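Local structure of phosphatidylserine synthase (3HSI) at residues 412-415 and 416-419; 368-371 and 372-376. The protein belongs to the phospholipase D-like superfamily and carries a phospholipase D active-site motif and a PLD-like domain. One frame throughout, in Å; residues are numbered along the deposited sequence.

Interaction 1 of 2, residues 412-415 and 416-419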
ATOM      1  N   GLN C 412     -29.570  14.208 -13.552  1.00 23.23           N
ATOM      2  CA  GLN C 412     -29.805  12.922 -12.860  1.00 24.02           C
ATOM      3  C   GLN C 412     -30.820  12.043 -13.633  1.00 24.20           C
ATOM      4  O   GLN C 412     -30.689  10.830 -13.650  1.00 23.39           O
ATOM      5  CB  GLN C 412     -30.287  13.148 -11.430  1.00 23.51           C
ATOM      6  CG  GLN C 412     -29.182  13.410 -10.394  1.00 25.81           C
ATOM      7  CD  GLN C 412     -29.780  13.801  -9.020  1.00 26.85           C
ATOM      8  OE1 GLN C 412     -30.965  14.020  -8.912  1.00 30.64           O
ATOM      9  NE2 GLN C 412     -28.954  13.916  -8.002  1.00 28.29           N
ATOM     10  N   ASN C 413     -31.827  12.673 -14.258  1.00 23.98           N
ATOM     11  CA  ASN C 413     -32.809  11.944 -15.056  1.00 24.55           C
ATOM     12  C   ASN C 413     -32.220  11.379 -16.340  1.00 24.21           C
ATOM     13  O   ASN C 413     -32.629  10.314 -16.777  1.00 24.43           O
ATOM     14  CB  ASN C 413     -34.045  12.801 -15.372  1.00 25.01           C
ATOM     15  CG  ASN C 413     -35.007  12.887 -14.186  1.00 28.27           C
ATOM     16  OD1 ASN C 413     -35.016  12.000 -13.323  1.00 33.36           O
ATOM     17  ND2 ASN C 413     -35.784  13.965 -14.115  1.00 28.00           N
ATOM     18  N   GLN C 414     -31.282  12.111 -16.954  1.00 23.66           N
ATOM     19  CA  GLN C 414     -30.530  11.577 -18.079  1.00 22.54           C
ATOM     20  C   GLN C 414     -29.738  10.350 -17.627  1.00 22.17           C
ATOM     21  O   GLN C 414     -29.770   9.295 -18.280  1.00 21.34           O
ATOM     22  CB  GLN C 414     -29.596  12.611 -18.684  1.00 21.94           C
ATOM     23  CG  GLN C 414     -28.933  12.119 -19.969  1.00 21.68           C
ATOM     24  CD  GLN C 414     -29.951  11.538 -20.978  1.00 25.38           C
ATOM     25  OE1 GLN C 414     -30.790  12.248 -21.519  1.00 23.18           O
ATOM     26  NE2 GLN C 414     -29.867  10.237 -21.218  1.00 28.26           N
ATOM     27  N   ILE C 415     -29.045  10.493 -16.509  1.00 21.71           N
ATOM     28  CA  ILE C 415     -28.274   9.389 -15.955  1.00 21.57           C
ATOM     29  C   ILE C 415     -29.124   8.132 -15.754  1.00 22.21           C
ATOM     30  O   ILE C 415     -28.711   7.042 -16.166  1.00 21.96           O
ATOM     31  CB  ILE C 415     -27.537   9.786 -14.666  1.00 21.73           C
ATOM     32  CG1 ILE C 415     -26.370  10.697 -15.007  1.00 20.92           C
ATOM     33  CG2 ILE C 415     -26.972   8.539 -13.939  1.00 21.47           C
ATOM     34  CD1 ILE C 415     -25.872  11.519 -13.828  1.00 22.17           C
ATOM     35  N   ARG C 416     -30.334   8.295 -15.201  1.00 21.73           N
ATOM     36  CA  ARG C 416     -31.207   7.167 -14.868  1.00 21.21           C
ATOM     37  C   ARG C 416     -31.830   6.470 -16.076  1.00 21.69           C
ATOM     38  O   ARG C 416     -32.429   5.388 -15.914  1.00 20.66           O
ATOM     39  CB  ARG C 416     -32.322   7.649 -13.945  1.00 21.65           C
ATOM     40  CG  ARG C 416     -31.818   7.992 -12.540  1.00 21.31           C
ATOM     41  CD  ARG C 416     -32.977   8.420 -11.662  1.00 24.94           C
ATOM     42  NE  ARG C 416     -32.529   8.870 -10.352  1.00 27.77           N
ATOM     43  CZ  ARG C 416     -32.735  10.094  -9.857  1.00 29.45           C
ATOM     44  NH1 ARG C 416     -33.372  11.023 -10.574  1.00 26.09           N
ATOM     45  NH2 ARG C 416     -32.263  10.397  -8.646  1.00 27.23           N
ATOM     46  N   GLN C 417     -31.701   7.082 -17.272  1.00 20.67           N
ATOM     47  CA  GLN C 417     -32.395   6.578 -18.471  1.00 20.66           C
ATOM     48  C   GLN C 417     -32.089   5.122 -18.773  1.00 20.52           C
ATOM     49  O   GLN C 417     -33.005   4.363 -19.072  1.00 21.00           O
ATOM     50  CB  GLN C 417     -32.122   7.409 -19.740  1.00 19.88           C
ATOM     51  CG  GLN C 417     -32.768   8.797 -19.768  1.00 19.76           C
ATOM     52  CD  GLN C 417     -34.294   8.718 -19.758  1.00 22.39           C
ATOM     53  OE1 GLN C 417     -34.888   7.735 -20.214  1.00 20.49           O
ATOM     54  NE2 GLN C 417     -34.931   9.739 -19.193  1.00 23.56           N
ATOM     55  N   HIS C 418     -30.814   4.748 -18.740  1.00 20.96           N
ATOM     56  CA  HIS C 418     -30.421   3.371 -19.050  1.00 21.22           C
ATOM     57  C   HIS C 418     -30.278   2.508 -17.812  1.00 21.89           C
ATOM     58  O   HIS C 418     -29.536   1.528 -17.846  1.00 22.42           O
ATOM     59  CB  HIS C 418     -29.137   3.346 -19.870  1.00 20.61           C
ATOM     60  CG  HIS C 418     -29.275   3.973 -21.218  1.00 19.58           C
ATOM     61  ND1 HIS C 418     -30.119   3.473 -22.182  1.00 22.47           N
ATOM     62  CD2 HIS C 418     -28.679   5.058 -21.769  1.00 21.19           C
ATOM     63  CE1 HIS C 418     -30.035   4.212 -23.274  1.00 20.19           C
ATOM     64  NE2 HIS C 418     -29.155   5.173 -23.057  1.00 21.73           N
ATOM     65  N   THR C 419     -30.992   2.864 -16.729  1.00 22.22           N
ATOM     66  CA  THR C 419     -30.945   2.101 -15.471  1.00 21.76           C
ATOM     67  C   THR C 419     -32.228   1.348 -15.178  1.00 23.18           C
ATOM     68  O   THR C 419     -33.291   1.704 -15.653  1.00 22.71           O
ATOM     69  CB  THR C 419     -30.739   2.990 -14.218  1.00 21.63           C
ATOM     70  OG1 THR C 419     -31.903   3.818 -14.040  1.00 18.49           O
ATOM     71  CG2 THR C 419     -29.458   3.826 -14.325  1.00 19.45           C
TER
HETATM   72  O   HOH W   1     -28.406   6.509 -18.650  1.00 20.43           O

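Interaction 2 of 2, residues 368-371 and 372-376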
ATOM      1  N   VAL C 368     -21.591  12.501  -5.910  1.00 22.74           N
ATOM      2  CA  VAL C 368     -22.261  12.456  -4.595  1.00 21.98           C
ATOM      3  C   VAL C 368     -23.179  13.648  -4.570  1.00 21.53           C
ATOM      4  O   VAL C 368     -22.781  14.740  -4.928  1.00 20.75           O
ATOM      5  CB  VAL C 368     -21.285  12.532  -3.391  1.00 23.11           C
ATOM      6  CG1 VAL C 368     -22.074  12.625  -2.089  1.00 22.10           C
ATOM      7  CG2 VAL C 368     -20.312  11.303  -3.339  1.00 20.78           C
ATOM      8  N   TRP C 369     -24.432  13.413  -4.208  1.00 21.13           N
ATOM      9  CA  TRP C 369     -25.376  14.474  -4.006  1.00 21.02           C
ATOM     10  C   TRP C 369     -25.982  14.331  -2.605  1.00 20.54           C
ATOM     11  O   TRP C 369     -26.474  13.268  -2.240  1.00 21.51           O
ATOM     12  CB  TRP C 369     -26.514  14.388  -5.017  1.00 20.45           C
ATOM     13  CG  TRP C 369     -26.217  14.577  -6.461  1.00 19.36           C
ATOM     14  CD1 TRP C 369     -26.505  15.697  -7.219  1.00 17.21           C
ATOM     15  CD2 TRP C 369     -25.688  13.598  -7.384  1.00 19.67           C
ATOM     16  NE1 TRP C 369     -26.165  15.472  -8.554  1.00 18.83           N
ATOM     17  CE2 TRP C 369     -25.678  14.195  -8.681  1.00 20.50           C
ATOM     18  CE3 TRP C 369     -25.232  12.289  -7.246  1.00 20.01           C
ATOM     19  CZ2 TRP C 369     -25.224  13.515  -9.819  1.00 21.14           C
ATOM     20  CZ3 TRP C 369     -24.793  11.613  -8.380  1.00 22.51           C
ATOM     21  CH2 TRP C 369     -24.789  12.225  -9.644  1.00 21.03           C
ATOM     22  N   VAL C 370     -25.972  15.420  -1.853  1.00 20.87           N
ATOM     23  CA  VAL C 370     -26.525  15.453  -0.492  1.00 21.78           C
ATOM     24  C   VAL C 370     -27.757  16.332  -0.471  1.00 22.89           C
ATOM     25  O   VAL C 370     -27.683  17.529  -0.775  1.00 23.58           O
ATOM     26  CB  VAL C 370     -25.477  15.935   0.522  1.00 21.31           C
ATOM     27  CG1 VAL C 370     -26.111  16.115   1.952  1.00 19.93           C
ATOM     28  CG2 VAL C 370     -24.313  14.921   0.529  1.00 19.65           C
ATOM     29  N   ASP C 371     -28.901  15.714  -0.176  1.00 24.64           N
ATOM     30  CA  ASP C 371     -30.196  16.437  -0.138  1.00 25.12           C
ATOM     31  C   ASP C 371     -30.274  17.338  -1.397  1.00 25.31           C
ATOM     32  O   ASP C 371     -29.949  16.869  -2.498  1.00 25.85           O
ATOM     33  CB  ASP C 371     -30.336  17.220   1.176  1.00 25.25           C
ATOM     34  CG  ASP C 371     -30.106  16.338   2.425  1.00 26.90           C
ATOM     35  OD1 ASP C 371     -30.418  15.137   2.410  1.00 29.15           O
ATOM     36  OD2 ASP C 371     -29.587  16.838   3.439  1.00 29.20           O
ATOM     37  N   ASP C 372     -30.630  18.610  -1.249  1.00 24.85           N
ATOM     38  CA  ASP C 372     -30.649  19.557  -2.376  1.00 25.37           C
ATOM     39  C   ASP C 372     -29.609  20.661  -2.178  1.00 24.70           C
ATOM     40  O   ASP C 372     -29.714  21.750  -2.758  1.00 24.80           O
ATOM     41  CB  ASP C 372     -32.055  20.160  -2.550  1.00 25.31           C
ATOM     42  CG  ASP C 372     -32.666  20.600  -1.213  1.00 29.41           C
ATOM     43  OD1 ASP C 372     -31.992  20.435  -0.140  1.00 29.67           O
ATOM     44  OD2 ASP C 372     -33.826  21.099  -1.217  1.00 33.49           O
ATOM     45  N   ARG C 373     -28.585  20.345  -1.395  1.00 23.80           N
ATOM     46  CA  ARG C 373     -27.715  21.334  -0.774  1.00 24.25           C
ATOM     47  C   ARG C 373     -26.247  21.247  -1.260  1.00 23.16           C
ATOM     48  O   ARG C 373     -25.603  22.276  -1.505  1.00 22.42           O
ATOM     49  CB  ARG C 373     -27.817  21.101   0.739  1.00 24.85           C
ATOM     50  CG  ARG C 373     -27.131  22.075   1.677  1.00 29.89           C
ATOM     51  CD  ARG C 373     -27.666  21.893   3.152  1.00 35.51           C
ATOM     52  NE  ARG C 373     -27.036  20.761   3.862  1.00 41.11           N
ATOM     53  CZ  ARG C 373     -27.515  19.503   3.890  1.00 43.90           C
ATOM     54  NH1 ARG C 373     -28.641  19.193   3.254  1.00 46.24           N
ATOM     55  NH2 ARG C 373     -26.882  18.542   4.558  1.00 42.23           N
ATOM     56  N   TYR C 374     -25.736  20.021  -1.420  1.00 22.56           N
ATOM     57  CA  TYR C 374     -24.381  19.790  -1.954  1.00 22.17           C
ATOM     58  C   TYR C 374     -24.358  18.849  -3.136  1.00 22.16           C
ATOM     59  O   TYR C 374     -25.087  17.845  -3.155  1.00 22.77           O
ATOM     60  CB  TYR C 374     -23.499  19.158  -0.900  1.00 22.09           C
ATOM     61  CG  TYR C 374     -23.324  19.975   0.353  1.00 23.36           C
ATOM     62  CD1 TYR C 374     -22.391  21.017   0.397  1.00 22.81           C
ATOM     63  CD2 TYR C 374     -24.071  19.696   1.484  1.00 22.14           C
ATOM     64  CE1 TYR C 374     -22.196  21.762   1.532  1.00 24.93           C
ATOM     65  CE2 TYR C 374     -23.906  20.447   2.639  1.00 25.75           C
ATOM     66  CZ  TYR C 374     -22.955  21.472   2.652  1.00 26.44           C
ATOM     67  OH  TYR C 374     -22.765  22.205   3.778  1.00 28.73           O
ATOM     68  N   ILE C 375     -23.462  19.153  -4.075  1.00 21.59           N
ATOM     69  CA  ILE C 375     -23.233  18.401  -5.312  1.00 21.43           C
ATOM     70  C   ILE C 375     -21.709  18.360  -5.469  1.00 21.16           C
ATOM     71  O   ILE C 375     -21.072  19.369  -5.763  1.00 21.30           O
ATOM     72  CB  ILE C 375     -23.861  19.139  -6.577  1.00 21.40           C
ATOM     73  CG1 ILE C 375     -25.363  19.344  -6.406  1.00 22.49           C
ATOM     74  CG2 ILE C 375     -23.656  18.352  -7.868  1.00 20.74           C
ATOM     75  CD1 ILE C 375     -25.763  20.783  -6.135  1.00 24.95           C
ATOM     76  N   LEU C 376     -21.132  17.182  -5.275  1.00 21.15           N
ATOM     77  CA  LEU C 376     -19.710  16.989  -5.427  1.00 20.61           C
ATOM     78  C   LEU C 376     -19.372  16.429  -6.798  1.00 20.83           C
ATOM     79  O   LEU C 376     -19.801  15.306  -7.158  1.00 21.12           O
ATOM     80  CB  LEU C 376     -19.198  16.013  -4.370  1.00 20.27           C
ATOM     81  CG  LEU C 376     -17.703  15.708  -4.435  1.00 19.72           C
ATOM     82  CD1 LEU C 376     -16.905  16.996  -4.250  1.00 19.44           C
ATOM     83  CD2 LEU C 376     -17.280  14.645  -3.377  1.00 17.63           C
TER
HETATM   84  O   HOH W   2     -22.474  15.036  -7.697  1.00 30.54           O
HETATM   85  O   HOH W   3     -27.826  17.818  -4.192  1.00 21.25           O

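Interaction 1 of 2, residues 412-415 and 416-419
Arg-416 N donates to Gln-412 O at 3.0 Å with an N-H...O angle of 147°, an i to i+4 bond at the C-terminal end of helix 405-415, and Gln-417 N follows with an i to i+3 bond to Gln-414 O. The backbone bonds thus change from four-residue to three-residue spacing as the chain heads toward strand 419-421. The Arg-416 side chain runs back along the helix: chi1 of -71° sets CG beside its own backbone N, 3.2 Å from Gln-412 O, and the chain is extended from there to NE. Its guanidinium lies beside the Gln-412 side chain, pointing the same way, with Gln-412 CB over one face; Asn-413 OD1 comes to its edge, in plane, and takes a weak bond from NH1 at 3.3 Å. The stronger polar partner is Glu-302, which forms a salt bridge with NH2. At Gln-414 and Gln-417 the side chains cross nearly at right angles, Gln-414 NE2 resting 3.5 Å from Gln-417 CG. A water donates to Ile-415 O and accepts from His-418 N, bridging the two backbone groups. Arg-416 O takes two bonds from Thr-419, through N and OG1, while Arg-354 also bonds OG1. Ile-415 O is therefore met by water and Arg-416 O by an amide and a hydroxyl of one residue, while Glu-302 probably balances the arginine's charge.

Interaction 2 of 2, residues 368-371 and 372-376
Val-370 O accepts from both Arg-373 N and Tyr-374 N, at 3.0 and 3.2 Å: a classic beta bulge closing the hairpin of strands 367-370 and 374-378. Beyond it the strands run antiparallel at 173°, with Val-370 N to Tyr-374 O and Leu-376 N to Val-368 O continuing the ladder. On one face, Val-370 CB meets the edge of the Tyr-374 ring, and Val-368 CB faces Leu-376 CB at 4.2 Å; helix 258-268 covers these residues through Ile-263, Leu-266 and Phe-267. On the other, Trp-369 and Ile-375 form the non-hydrogen-bonded pair, the indole CD1 touching Ile-375 CG1 at 3.9 Å, and both pack on Val-408 of helix 405-415. A water sits over the indole's centre and donates to Val-368 O and Leu-376 O. In the turn, the Asp-371 carboxylate is held by the backbone N of Gln-271, Lys-272 and Lys-273. The Arg-373 chain bends at chi3, bringing its guanidinium alongside that carboxylate, the two planes 36° apart. Arg-373 NH1 closes the salt bridge on the anti lone pair of Asp-371 OD2, 2.5 Å away and nearly straight at 175°.

Interaction 2 comes first along the chain and closes before interaction 1 opens; their centres lie about 17 Å apart. Both belong to one mixed sheet and the helix packed on it: the hairpin of 368-376 supplies two neighbouring strands, while residues 412-419 pass from helix 405-415 into strand 419-421, which pairs with strand 351-356 of the same sheet. Strand 391-398 lies between them in sequence and pairs with strand 374-378. The two sites meet directly where Gln-412 NE2 packs 3.1 Å from Trp-369 CD1. Helix 405-415 thus covers the Trp-369 and Ile-375 face of the hairpin, and the chain after it returns to the sheet.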